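Local coordinates for putative acyl-[acyl-carrier-protein]--UDP-N-acetylglucosamine O-acyltransferase (Bacteroides fragilis, PDB 4R36) that probably transfers an acyl chain from acyl carrier protein to UDP-N-acetylglucosamine, at residues 104-109 against 128-133; 72-77 against 98-103; 208-213 against 227-232. All coordinates share one frame; numbering follows the deposited sequence.

Overall arrangement
All three contacts reach one face of the left-handed beta helix, the sheet that includes strands 75-76, 105-106, 129-130, 198-201 and 206-210. Along the chain they come in series: interaction 2 closes first, then interaction 1, then interaction 3. Interactions 1 and 2 lie on successive coils with centres about 10 Å apart, and strand 75-76 of interaction 2 lies next to strand 105-106 of interaction 1. Interaction 3 is remote, its centre about 29 Å from interaction 1 and about 32 Å from interaction 2, where strand 206-210 ends the sheet and the C-terminal helices begin. Interactions 1 and 2 therefore stack coils within the prism, whereas interaction 3 packs a C-terminal helix on that antiparallel edge strand.

Interaction 1 of 3, residues 104-109 against 128-133; sequences NLIREN and NLLMEG
L129 reaches back over strand 105-106, its CD1 methyl resting 3.7 Å from L105 CB and 3.9 Å from R107 CG. With CG anti to the backbone N (chi1 169°), this turns CD1 toward strand 105-106. On the other face, I106 and L130 lie side by side in the prism interior, their CD1 methyls touching. These are equivalent positions on successive coils of the left-handed beta helix, joined by parallel-strand bonds: L105 N to N128 O, L130 N to L105 O, and R107 N to L130 O. At the corner before the strands, N104 and N128 lie side by side, pointing the same way, with amides nearly coplanar (4° apart). N104 OD1 takes two donors, N128 N at 2.9 Å and N128 ND2 at 3.0 Å, which fixes its rotation; N128 OD1 passes the pattern on to C146 N. At the far end G133 N binds E108 O.

The bent R107 chain curls back so that NE, at 2.9 Å, and NH2, at 3.2 Å, grip the same E108 atom, OE1. R107 NH2 also binds I85 O of the second subunit, and F77 makes a cation-pi contact with the guanidinium. A water joins N109 ND2 to E132 OE1, while E132 OE2 forms a salt bridge with K153 of the second subunit. N109 OD1 meets calcium together with N109 of the other two subunits, tying this coil to the trimer. In the sheet, strand 105-106 is flanked by 75-76 and 129-130, with 147-148 following, and L130 packs on V148 and on I142 of strand 141-142.

Interaction 2 of 3, residues 72-77 against 98-103; sequences NGNTIF and AEIGDN
N72 N donates a nearly straight bond (172°) to D102 OD1 at 2.8 Å, meeting the carboxylate on its anti side and out of its plane. N103 N returns a bond of 2.8 Å to N72 O, in the carbonyl plane. Together they clamp two successive corners of the left-handed beta helix, where one strand of each coil turns into the next. The same asparagine and aspartate positions recur from coil to coil: N72 OD1 receives D54 N, and D102 N donates to N126 OD1. N72 and D102 run alongside each other with their flat groups 10° apart.

Farther in, N74 projects into the corner with both its amide oxygen and its amide nitrogen engaged. ND2 reaches G101 O at 2.9 Å, the acceptor lying in the amide plane, while OD1 accepts from N104 N, so the amide is held from two sides. Outside, N103 CA-H points to G73 O.

Packing begins at the prism interior. I100 comes from the opposite direction to N74, its CG1 wedged between backbone N and carbonyl carbon (chi1 80°), and sets CD1 3.6 Å from N74 CG and 4.3 Å from I76 CD1.

Interaction 3 of 3, residues 208-213 against 227-232; sequences SGINII and NIHNAY
I210 starts with CB aimed at helix 227-232, its CA 6.4 Å from H229 CA. CG1, set anti to the carbonyl carbon (chi1 -60°), lies over one face of the H229 imidazole, 4.0 Å from the ring centroid and only 16° off the ring normal, a CH-pi contact shifted toward the ring's rim; CG1 also lies 3.9 Å from H229 CA. At the tip, CD1 meets two further residues of the helix: 3.6 Å from Y232 CD2, met obliquely, and 4.0 Å from I228 CG2. I210 thus fits against three residues of the helix, I228, H229 and Y232. I212 adds a looser touch, its CD1 approaching H229 ND1 obliquely at 4.4 Å.

The contact packs helix 222-237 on the antiparallel edge strand 206-210 that closes the sheet. Strand 208-210 and helix 227-232 run roughly antiparallel, 145° between directions, with axes 8.6 Å apart. L215 of helix 212-217 packs on both I210 and I228, and helix 257-267 covers I228 and Y232 through I259 and I262. N211, a UDP-N-acetylglucosamine-binding residue, though no nucleotide sugar is bound here, follows I210 and N-caps helix 212-217 through its OD1 and G214 N.

No hydrogen bond crosses the contact. Y232 OH turns elsewhere, to P196 O, and the strand's backbone bonds go to I199 and Y197, so toward helix 227-232 cohesion rests on apolar packing and one ring face.

Interaction 1 of 3, residues 104-109 against 128-133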
ATOM      1  N   ASN A 104      -5.046 -16.550 -14.537  1.00 18.49           N
ATOM      2  CA  ASN A 104      -4.957 -15.618 -13.416  1.00 18.37           C
ATOM      3  C   ASN A 104      -5.189 -14.224 -13.917  1.00 20.26           C
ATOM      4  O   ASN A 104      -4.866 -13.909 -15.082  1.00 18.01           O
ATOM      5  CB  ASN A 104      -3.557 -15.680 -12.824  1.00 17.01           C
ATOM      6  CG  ASN A 104      -3.262 -17.020 -12.164  1.00 17.79           C
ATOM      7  OD1 ASN A 104      -3.817 -17.334 -11.121  1.00 15.65           O
ATOM      8  ND2 ASN A 104      -2.415 -17.864 -12.818  1.00 17.73           N
ATOM      9  N   LEU A 105      -5.610 -13.374 -12.993  1.00 16.38           N
ATOM     10  CA  LEU A 105      -5.752 -11.970 -13.215  1.00 16.45           C
ATOM     11  C   LEU A 105      -4.734 -11.282 -12.337  1.00 16.16           C
ATOM     12  O   LEU A 105      -4.876 -11.303 -11.124  1.00 16.39           O
ATOM     13  CB  LEU A 105      -7.167 -11.526 -12.869  1.00 17.18           C
ATOM     14  CG  LEU A 105      -8.278 -12.243 -13.688  1.00 19.88           C
ATOM     15  CD1 LEU A 105      -9.656 -11.964 -13.122  1.00 22.48           C
ATOM     16  CD2 LEU A 105      -8.183 -11.821 -15.143  1.00 21.18           C
ATOM     17  N   ILE A 106      -3.665 -10.762 -12.940  1.00 14.12           N
ATOM     18  CA  ILE A 106      -2.554 -10.149 -12.279  1.00 15.48           C
ATOM     19  C   ILE A 106      -2.670  -8.615 -12.516  1.00 16.46           C
ATOM     20  O   ILE A 106      -2.356  -8.078 -13.578  1.00 17.28           O
ATOM     21  CB  ILE A 106      -1.198 -10.659 -12.842  1.00 15.14           C
ATOM     22  CG1 ILE A 106      -1.154 -12.209 -12.850  1.00 16.97           C
ATOM     23  CG2 ILE A 106      -0.044 -10.048 -12.100  1.00 15.98           C
ATOM     24  CD1 ILE A 106      -1.285 -12.877 -11.526  1.00 18.24           C
ATOM     25  N   ARG A 107      -3.151  -7.912 -11.484  1.00 16.88           N
ATOM     26  CA  ARG A 107      -3.571  -6.520 -11.653  1.00 15.18           C
ATOM     27  C   ARG A 107      -2.386  -5.573 -11.616  1.00 15.28           C
ATOM     28  O   ARG A 107      -1.225  -5.955 -11.449  1.00 15.29           O
ATOM     29  CB  ARG A 107      -4.643  -6.182 -10.572  1.00 15.91           C
ATOM     30  CG  ARG A 107      -5.970  -6.973 -10.696  1.00 17.60           C
ATOM     31  CD  ARG A 107      -6.669  -6.832 -12.047  1.00 17.78           C
ATOM     32  NE  ARG A 107      -6.917  -5.432 -12.379  1.00 18.79           N
ATOM     33  CZ  ARG A 107      -8.086  -4.925 -12.779  1.00 18.09           C
ATOM     34  NH1 ARG A 107      -9.153  -5.708 -13.022  1.00 18.05           N
ATOM     35  NH2 ARG A 107      -8.173  -3.625 -13.011  1.00 17.98           N
ATOM     36  N   GLU A 108      -2.717  -4.314 -11.812  1.00 14.95           N
ATOM     37  CA  GLU A 108      -1.771  -3.240 -11.875  1.00 14.59           C
ATOM     38  C   GLU A 108      -0.762  -3.216 -10.757  1.00 15.45           C
ATOM     39  O   GLU A 108      -1.122  -3.346  -9.567  1.00 13.97           O
ATOM     40  CB  GLU A 108      -2.477  -1.883 -11.869  1.00 15.07           C
ATOM     41  CG  GLU A 108      -3.495  -1.640 -12.961  1.00 16.53           C
ATOM     42  CD  GLU A 108      -4.940  -2.005 -12.599  1.00 17.16           C
ATOM     43  OE1 GLU A 108      -5.164  -3.098 -11.988  1.00 19.42           O
ATOM     44  OE2 GLU A 108      -5.866  -1.257 -12.958  1.00 19.42           O
ATOM     45  N   ASN A 109       0.495  -3.062 -11.139  1.00 14.22           N
ATOM     46  CA  ASN A 109       1.606  -2.971 -10.204  1.00 16.09           C
ATOM     47  C   ASN A 109       1.778  -4.128  -9.233  1.00 14.86           C
ATOM     48  O   ASN A 109       2.462  -3.961  -8.243  1.00 14.87           O
ATOM     49  CB  ASN A 109       1.508  -1.662  -9.429  1.00 15.87           C
ATOM     50  CG  ASN A 109       1.686  -0.475 -10.326  1.00 17.38           C
ATOM     51  OD1 ASN A 109       2.708  -0.406 -11.040  1.00 16.17           O
ATOM     52  ND2 ASN A 109       0.688   0.449 -10.367  1.00 16.37           N
ATOM     53  N   ASN A 128      -6.455 -17.381  -9.996  1.00 15.52           N
ATOM     54  CA  ASN A 128      -6.375 -16.409  -8.938  1.00 15.95           C
ATOM     55  C   ASN A 128      -6.616 -15.032  -9.421  1.00 15.89           C
ATOM     56  O   ASN A 128      -6.271 -14.690 -10.565  1.00 17.12           O
ATOM     57  CB  ASN A 128      -4.996 -16.488  -8.318  1.00 15.48           C
ATOM     58  CG  ASN A 128      -4.715 -17.854  -7.745  1.00 15.00           C
ATOM     59  OD1 ASN A 128      -5.288 -18.249  -6.683  1.00 15.21           O
ATOM     60  ND2 ASN A 128      -3.779 -18.564  -8.397  1.00 14.74           N
ATOM     61  N   LEU A 129      -7.101 -14.196  -8.520  1.00 15.18           N
ATOM     62  CA  LEU A 129      -7.127 -12.744  -8.705  1.00 15.29           C
ATOM     63  C   LEU A 129      -6.217 -12.073  -7.688  1.00 16.21           C
ATOM     64  O   LEU A 129      -6.445 -12.136  -6.485  1.00 16.71           O
ATOM     65  CB  LEU A 129      -8.530 -12.234  -8.546  1.00 16.79           C
ATOM     66  CG  LEU A 129      -8.759 -10.753  -8.455  1.00 16.69           C
ATOM     67  CD1 LEU A 129      -8.143  -9.989  -9.631  1.00 17.99           C
ATOM     68  CD2 LEU A 129     -10.219 -10.400  -8.280  1.00 17.78           C
ATOM     69  N   LEU A 130      -5.191 -11.434  -8.184  1.00 14.67           N
ATOM     70  CA  LEU A 130      -4.260 -10.668  -7.369  1.00 15.07           C
ATOM     71  C   LEU A 130      -4.505  -9.231  -7.721  1.00 15.21           C
ATOM     72  O   LEU A 130      -4.104  -8.752  -8.743  1.00 14.34           O
ATOM     73  CB  LEU A 130      -2.814 -11.073  -7.605  1.00 16.03           C
ATOM     74  CG  LEU A 130      -2.416 -12.588  -7.433  1.00 18.46           C
ATOM     75  CD1 LEU A 130      -0.897 -12.711  -7.513  1.00 19.61           C
ATOM     76  CD2 LEU A 130      -2.874 -13.146  -6.085  1.00 19.97           C
ATOM     77  N   MET A 131      -5.143  -8.524  -6.783  1.00 14.60           N
ATOM     78  CA  MET A 131      -5.541  -7.158  -6.999  1.00 15.02           C
ATOM     79  C   MET A 131      -4.348  -6.205  -6.976  1.00 13.20           C
ATOM     80  O   MET A 131      -3.230  -6.599  -6.629  1.00 15.07           O
ATOM     81  CB  MET A 131      -6.584  -6.713  -5.953  1.00 15.02           C
ATOM     82  CG  MET A 131      -7.899  -7.424  -6.159  1.00 17.72           C
ATOM     83  SD  MET A 131      -9.151  -6.635  -5.106  1.00 20.48           S
ATOM     84  CE  MET A 131     -10.230  -8.000  -5.039  1.00 23.11           C
ATOM     85  N   GLU A 132      -4.585  -4.966  -7.367  1.00 12.80           N
ATOM     86  CA  GLU A 132      -3.441  -4.052  -7.640  1.00 13.11           C
ATOM     87  C   GLU A 132      -2.544  -3.913  -6.449  1.00 14.48           C
ATOM     88  O   GLU A 132      -3.019  -3.910  -5.294  1.00 14.39           O
ATOM     89  CB  GLU A 132      -3.893  -2.694  -8.140  1.00 15.34           C
ATOM     90  CG  GLU A 132      -4.708  -1.827  -7.174  1.00 16.22           C
ATOM     91  CD  GLU A 132      -3.881  -1.141  -6.072  1.00 16.06           C
ATOM     92  OE1 GLU A 132      -2.666  -0.864  -6.279  1.00 16.94           O
ATOM     93  OE2 GLU A 132      -4.513  -0.810  -5.024  1.00 15.92           O
ATOM     94  N   GLY A 133      -1.246  -3.842  -6.734  1.00 13.57           N
ATOM     95  CA  GLY A 133      -0.238  -3.602  -5.774  1.00 15.92           C
ATOM     96  C   GLY A 133       0.123  -4.774  -4.840  1.00 14.98           C
ATOM     97  O   GLY A 133       1.037  -4.653  -3.980  1.00 15.31           O
TER
HETATM   98  O   HOH W   1      -1.214   0.402  -8.293  1.00 17.72           O

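Interaction 2 of 3, residues 72-77 against 98-103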
ATOM      1  N   ASN A  72      -1.092 -20.467 -19.202  1.00 19.56           N
ATOM      2  CA  ASN A  72      -2.062 -20.071 -20.261  1.00 21.39           C
ATOM      3  C   ASN A  72      -3.249 -19.268 -19.776  1.00 20.08           C
ATOM      4  O   ASN A  72      -3.731 -19.468 -18.661  1.00 21.50           O
ATOM      5  CB  ASN A  72      -2.664 -21.330 -20.907  1.00 22.04           C
ATOM      6  CG  ASN A  72      -1.586 -22.281 -21.405  1.00 27.13           C
ATOM      7  OD1 ASN A  72      -0.607 -21.899 -22.022  1.00 25.14           O
ATOM      8  ND2 ASN A  72      -1.774 -23.524 -21.106  1.00 33.20           N
ATOM      9  N   GLY A  73      -3.761 -18.392 -20.618  1.00 21.07           N
ATOM     10  CA  GLY A  73      -5.030 -17.760 -20.332  1.00 20.79           C
ATOM     11  C   GLY A  73      -4.994 -16.606 -19.285  1.00 19.20           C
ATOM     12  O   GLY A  73      -6.012 -16.205 -18.771  1.00 19.44           O
ATOM     13  N   ASN A  74      -3.817 -16.111 -18.965  1.00 17.97           N
ATOM     14  CA  ASN A  74      -3.700 -15.057 -17.950  1.00 18.08           C
ATOM     15  C   ASN A  74      -3.904 -13.679 -18.540  1.00 20.43           C
ATOM     16  O   ASN A  74      -3.711 -13.459 -19.757  1.00 19.43           O
ATOM     17  CB  ASN A  74      -2.303 -15.107 -17.402  1.00 15.52           C
ATOM     18  CG  ASN A  74      -1.995 -16.428 -16.739  1.00 16.83           C
ATOM     19  OD1 ASN A  74      -2.464 -16.720 -15.608  1.00 15.94           O
ATOM     20  ND2 ASN A  74      -1.231 -17.271 -17.432  1.00 17.44           N
ATOM     21  N   THR A  75      -4.260 -12.708 -17.693  1.00 20.28           N
ATOM     22  CA  THR A  75      -4.155 -11.291 -18.079  1.00 18.86           C
ATOM     23  C   THR A  75      -3.278 -10.562 -17.099  1.00 18.22           C
ATOM     24  O   THR A  75      -3.479 -10.693 -15.862  1.00 16.64           O
ATOM     25  CB  THR A  75      -5.548 -10.610 -18.074  1.00 20.30           C
ATOM     26  OG1 THR A  75      -6.497 -11.396 -18.816  1.00 23.36           O
ATOM     27  CG2 THR A  75      -5.533  -9.240 -18.628  1.00 21.76           C
ATOM     28  N   ILE A  76      -2.295  -9.860 -17.629  1.00 16.49           N
ATOM     29  CA  ILE A  76      -1.285  -9.155 -16.821  1.00 17.83           C
ATOM     30  C   ILE A  76      -1.493  -7.707 -17.139  1.00 19.86           C
ATOM     31  O   ILE A  76      -1.317  -7.237 -18.295  1.00 18.72           O
ATOM     32  CB  ILE A  76       0.125  -9.723 -17.105  1.00 19.05           C
ATOM     33  CG1 ILE A  76       0.128 -11.204 -16.681  1.00 20.70           C
ATOM     34  CG2 ILE A  76       1.200  -8.943 -16.399  1.00 17.18           C
ATOM     35  CD1 ILE A  76       1.402 -11.874 -17.072  1.00 24.26           C
ATOM     36  N   PHE A  77      -1.863  -6.939 -16.093  1.00 18.49           N
ATOM     37  CA  PHE A  77      -2.245  -5.582 -16.244  1.00 17.39           C
ATOM     38  C   PHE A  77      -1.095  -4.642 -16.264  1.00 16.38           C
ATOM     39  O   PHE A  77       0.029  -4.984 -15.855  1.00 15.25           O
ATOM     40  CB  PHE A  77      -3.272  -5.215 -15.129  1.00 17.38           C
ATOM     41  CG  PHE A  77      -4.631  -5.744 -15.392  1.00 17.86           C
ATOM     42  CD1 PHE A  77      -4.899  -7.129 -15.337  1.00 15.99           C
ATOM     43  CD2 PHE A  77      -5.666  -4.896 -15.696  1.00 19.45           C
ATOM     44  CE1 PHE A  77      -6.162  -7.608 -15.582  1.00 18.90           C
ATOM     45  CE2 PHE A  77      -6.948  -5.400 -15.907  1.00 21.02           C
ATOM     46  CZ  PHE A  77      -7.183  -6.751 -15.859  1.00 19.02           C
ATOM     47  N   ALA A  98      10.062 -17.173 -11.130  1.00 18.19           N
ATOM     48  CA  ALA A  98       8.765 -16.602 -10.665  1.00 17.45           C
ATOM     49  C   ALA A  98       7.771 -17.146 -11.619  1.00 18.77           C
ATOM     50  O   ALA A  98       7.931 -16.986 -12.855  1.00 18.81           O
ATOM     51  CB  ALA A  98       8.778 -15.089 -10.699  1.00 17.09           C
ATOM     52  N   GLU A  99       6.740 -17.809 -11.101  1.00 16.39           N
ATOM     53  CA  GLU A  99       5.849 -18.569 -11.930  1.00 18.53           C
ATOM     54  C   GLU A  99       4.410 -18.301 -11.632  1.00 18.92           C
ATOM     55  O   GLU A  99       4.020 -18.224 -10.473  1.00 19.56           O
ATOM     56  CB  GLU A  99       6.063 -20.087 -11.720  1.00 19.73           C
ATOM     57  CG  GLU A  99       7.533 -20.485 -11.731  1.00 20.06           C
ATOM     58  CD  GLU A  99       7.821 -21.998 -11.662  1.00 21.31           C
ATOM     59  OE1 GLU A  99       6.919 -22.844 -11.720  1.00 21.76           O
ATOM     60  OE2 GLU A  99       8.993 -22.353 -11.482  1.00 19.68           O
ATOM     61  N   ILE A 100       3.613 -18.189 -12.672  1.00 15.73           N
ATOM     62  CA  ILE A 100       2.157 -18.235 -12.524  1.00 17.97           C
ATOM     63  C   ILE A 100       1.618 -19.291 -13.453  1.00 19.38           C
ATOM     64  O   ILE A 100       2.220 -19.574 -14.496  1.00 20.71           O
ATOM     65  CB  ILE A 100       1.462 -16.852 -12.774  1.00 19.97           C
ATOM     66  CG1 ILE A 100       1.300 -16.546 -14.257  1.00 20.58           C
ATOM     67  CG2 ILE A 100       2.199 -15.739 -12.047  1.00 18.54           C
ATOM     68  CD1 ILE A 100       0.647 -15.232 -14.543  1.00 21.87           C
ATOM     69  N   GLY A 101       0.478 -19.862 -13.062  1.00 18.82           N
ATOM     70  CA  GLY A 101      -0.222 -20.930 -13.817  1.00 18.10           C
ATOM     71  C   GLY A 101      -1.134 -20.387 -14.888  1.00 19.47           C
ATOM     72  O   GLY A 101      -0.695 -19.615 -15.749  1.00 19.37           O
ATOM     73  N   ASP A 102      -2.380 -20.809 -14.833  1.00 19.04           N
ATOM     74  CA  ASP A 102      -3.380 -20.489 -15.843  1.00 19.80           C
ATOM     75  C   ASP A 102      -4.498 -19.665 -15.333  1.00 20.10           C
ATOM     76  O   ASP A 102      -4.931 -19.810 -14.138  1.00 20.51           O
ATOM     77  CB  ASP A 102      -4.028 -21.780 -16.394  1.00 19.29           C
ATOM     78  CG  ASP A 102      -3.003 -22.776 -16.941  1.00 23.81           C
ATOM     79  OD1 ASP A 102      -1.946 -22.399 -17.435  1.00 21.84           O
ATOM     80  OD2 ASP A 102      -3.308 -23.969 -16.837  1.00 26.53           O
ATOM     81  N   ASN A 103      -5.027 -18.833 -16.231  1.00 18.56           N
ATOM     82  CA  ASN A 103      -6.243 -18.145 -15.991  1.00 17.64           C
ATOM     83  C   ASN A 103      -6.178 -17.200 -14.773  1.00 18.15           C
ATOM     84  O   ASN A 103      -7.190 -16.968 -14.121  1.00 17.46           O
ATOM     85  CB  ASN A 103      -7.416 -19.128 -15.806  1.00 22.25           C
ATOM     86  CG  ASN A 103      -7.501 -20.156 -16.917  1.00 26.40           C
ATOM     87  OD1 ASN A 103      -7.619 -21.357 -16.672  1.00 32.82           O
ATOM     88  ND2 ASN A 103      -7.396 -19.698 -18.118  1.00 25.69           N
TER
HETATM   89  O   HOH W   2      -4.051 -24.628 -19.713  1.00 49.52           O
HETATM   90  O   HOH W   3      -8.346 -17.704 -19.266  1.00 34.31           O

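Interaction 3 of 3, residues 208-213 against 227-232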
ATOM      1  N   SER A 208     -12.888 -15.254  14.223  1.00 15.77           N
ATOM      2  CA  SER A 208     -14.078 -14.391  14.274  1.00 17.50           C
ATOM      3  C   SER A 208     -15.266 -15.140  13.695  1.00 16.69           C
ATOM      4  O   SER A 208     -16.103 -14.536  13.028  1.00 19.12           O
ATOM      5  CB  SER A 208     -13.807 -13.116  13.495  1.00 17.92           C
ATOM      6  OG  SER A 208     -12.744 -12.379  14.103  1.00 18.07           O
ATOM      7  N   GLY A 209     -15.243 -16.469  13.823  1.00 16.32           N
ATOM      8  CA  GLY A 209     -16.317 -17.334  13.382  1.00 19.25           C
ATOM      9  C   GLY A 209     -15.969 -17.975  12.074  1.00 20.03           C
ATOM     10  O   GLY A 209     -14.822 -17.888  11.614  1.00 20.07           O
ATOM     11  N   ILE A 210     -16.970 -18.587  11.457  1.00 22.05           N
ATOM     12  CA  ILE A 210     -16.800 -19.318  10.160  1.00 23.26           C
ATOM     13  C   ILE A 210     -17.156 -18.530   8.972  1.00 21.25           C
ATOM     14  O   ILE A 210     -18.035 -17.716   9.070  1.00 23.45           O
ATOM     15  CB  ILE A 210     -17.728 -20.542  10.188  1.00 26.85           C
ATOM     16  CG1 ILE A 210     -17.337 -21.411  11.326  1.00 27.60           C
ATOM     17  CG2 ILE A 210     -17.687 -21.330   8.897  1.00 33.68           C
ATOM     18  CD1 ILE A 210     -15.883 -21.654  11.448  1.00 24.54           C
ATOM     19  N   ASN A 211     -16.508 -18.768   7.831  1.00 18.76           N
ATOM     20  CA  ASN A 211     -16.801 -18.097   6.561  1.00 23.76           C
ATOM     21  C   ASN A 211     -18.100 -18.669   5.951  1.00 24.33           C
ATOM     22  O   ASN A 211     -18.039 -19.371   4.954  1.00 24.25           O
ATOM     23  CB  ASN A 211     -15.646 -18.277   5.614  1.00 23.32           C
ATOM     24  CG  ASN A 211     -15.802 -17.535   4.289  1.00 28.86           C
ATOM     25  OD1 ASN A 211     -16.649 -16.717   4.135  1.00 27.39           O
ATOM     26  ND2 ASN A 211     -14.975 -17.869   3.339  1.00 23.55           N
ATOM     27  N   ILE A 212     -19.212 -18.461   6.645  1.00 24.54           N
ATOM     28  CA  ILE A 212     -20.496 -19.105   6.269  1.00 28.93           C
ATOM     29  C   ILE A 212     -20.902 -18.620   4.899  1.00 34.31           C
ATOM     30  O   ILE A 212     -21.351 -19.420   4.072  1.00 39.21           O
ATOM     31  CB  ILE A 212     -21.597 -18.829   7.282  1.00 35.52           C
ATOM     32  CG1 ILE A 212     -21.260 -19.516   8.583  1.00 41.06           C
ATOM     33  CG2 ILE A 212     -22.965 -19.389   6.838  1.00 36.79           C
ATOM     34  CD1 ILE A 212     -22.119 -19.082   9.773  1.00 46.41           C
ATOM     35  N   ILE A 213     -20.705 -17.322   4.640  1.00 37.36           N
ATOM     36  CA  ILE A 213     -21.047 -16.718   3.342  1.00 45.88           C
ATOM     37  C   ILE A 213     -20.331 -17.407   2.216  1.00 38.37           C
ATOM     38  O   ILE A 213     -20.965 -17.934   1.306  1.00 39.08           O
ATOM     39  CB  ILE A 213     -20.742 -15.208   3.296  1.00 54.28           C
ATOM     40  CG1 ILE A 213     -21.660 -14.494   4.270  1.00 60.02           C
ATOM     41  CG2 ILE A 213     -20.977 -14.643   1.901  1.00 57.41           C
ATOM     42  CD1 ILE A 213     -21.144 -13.144   4.719  1.00 68.90           C
ATOM     43  N   ASN A 227     -20.895 -28.733  11.046  1.00 21.99           N
ATOM     44  CA  ASN A 227     -19.808 -29.523  11.586  1.00 22.83           C
ATOM     45  C   ASN A 227     -18.511 -28.713  11.721  1.00 20.76           C
ATOM     46  O   ASN A 227     -17.784 -28.863  12.700  1.00 19.31           O
ATOM     47  CB  ASN A 227     -19.595 -30.812  10.750  1.00 23.67           C
ATOM     48  CG  ASN A 227     -20.820 -31.791  10.820  1.00 25.07           C
ATOM     49  OD1 ASN A 227     -21.659 -31.696  11.721  1.00 23.97           O
ATOM     50  ND2 ASN A 227     -20.910 -32.700   9.868  1.00 24.48           N
ATOM     51  N   ILE A 228     -18.244 -27.905  10.706  1.00 20.09           N
ATOM     52  CA  ILE A 228     -17.067 -27.062  10.707  1.00 19.08           C
ATOM     53  C   ILE A 228     -17.201 -26.102  11.895  1.00 19.77           C
ATOM     54  O   ILE A 228     -16.242 -25.865  12.662  1.00 14.94           O
ATOM     55  CB  ILE A 228     -16.926 -26.315   9.364  1.00 19.39           C
ATOM     56  CG1 ILE A 228     -16.547 -27.307   8.267  1.00 20.20           C
ATOM     57  CG2 ILE A 228     -15.909 -25.154   9.444  1.00 18.23           C
ATOM     58  CD1 ILE A 228     -16.693 -26.773   6.865  1.00 22.96           C
ATOM     59  N   HIS A 229     -18.409 -25.571  12.062  1.00 21.68           N
ATOM     60  CA  HIS A 229     -18.624 -24.621  13.142  1.00 24.81           C
ATOM     61  C   HIS A 229     -18.386 -25.262  14.489  1.00 21.01           C
ATOM     62  O   HIS A 229     -17.685 -24.722  15.360  1.00 18.24           O
ATOM     63  CB  HIS A 229     -20.067 -24.023  13.039  1.00 31.91           C
ATOM     64  CG  HIS A 229     -20.167 -22.692  13.683  1.00 44.97           C
ATOM     65  ND1 HIS A 229     -20.926 -21.665  13.179  1.00 58.56           N
ATOM     66  CD2 HIS A 229     -19.473 -22.175  14.728  1.00 52.98           C
ATOM     67  CE1 HIS A 229     -20.779 -20.601  13.951  1.00 61.42           C
ATOM     68  NE2 HIS A 229     -19.899 -20.887  14.897  1.00 55.50           N
ATOM     69  N   ASN A 230     -18.919 -26.464  14.662  1.00 18.78           N
ATOM     70  CA  ASN A 230     -18.690 -27.231  15.866  1.00 21.04           C
ATOM     71  C   ASN A 230     -17.254 -27.606  16.120  1.00 20.40           C
ATOM     72  O   ASN A 230     -16.799 -27.507  17.264  1.00 18.00           O
ATOM     73  CB  ASN A 230     -19.602 -28.451  15.912  1.00 24.16           C
ATOM     74  CG  ASN A 230     -21.052 -28.050  16.206  1.00 29.56           C
ATOM     75  OD1 ASN A 230     -21.294 -27.000  16.815  1.00 32.68           O
ATOM     76  ND2 ASN A 230     -22.007 -28.819  15.709  1.00 34.93           N
ATOM     77  N   ALA A 231     -16.501 -27.955  15.070  1.00 17.58           N
ATOM     78  CA  ALA A 231     -15.077 -28.199  15.293  1.00 17.09           C
ATOM     79  C   ALA A 231     -14.371 -26.937  15.854  1.00 16.37           C
ATOM     80  O   ALA A 231     -13.579 -27.022  16.795  1.00 17.14           O
ATOM     81  CB  ALA A 231     -14.413 -28.659  14.009  1.00 18.32           C
ATOM     82  N   TYR A 232     -14.688 -25.771  15.299  1.00 16.78           N
ATOM     83  CA  TYR A 232     -14.053 -24.554  15.795  1.00 16.98           C
ATOM     84  C   TYR A 232     -14.523 -24.048  17.128  1.00 16.61           C
ATOM     85  O   TYR A 232     -13.753 -23.404  17.845  1.00 17.27           O
ATOM     86  CB  TYR A 232     -14.053 -23.463  14.732  1.00 17.20           C
ATOM     87  CG  TYR A 232     -13.000 -23.718  13.681  1.00 14.95           C
ATOM     88  CD1 TYR A 232     -11.668 -23.631  13.984  1.00 15.11           C
ATOM     89  CD2 TYR A 232     -13.357 -24.041  12.359  1.00 13.86           C
ATOM     90  CE1 TYR A 232     -10.680 -23.947  13.036  1.00 15.01           C
ATOM     91  CE2 TYR A 232     -12.398 -24.274  11.378  1.00 13.40           C
ATOM     92  CZ  TYR A 232     -11.045 -24.203  11.722  1.00 15.25           C
ATOM     93  OH  TYR A 232     -10.027 -24.410  10.824  1.00 15.46           O
TER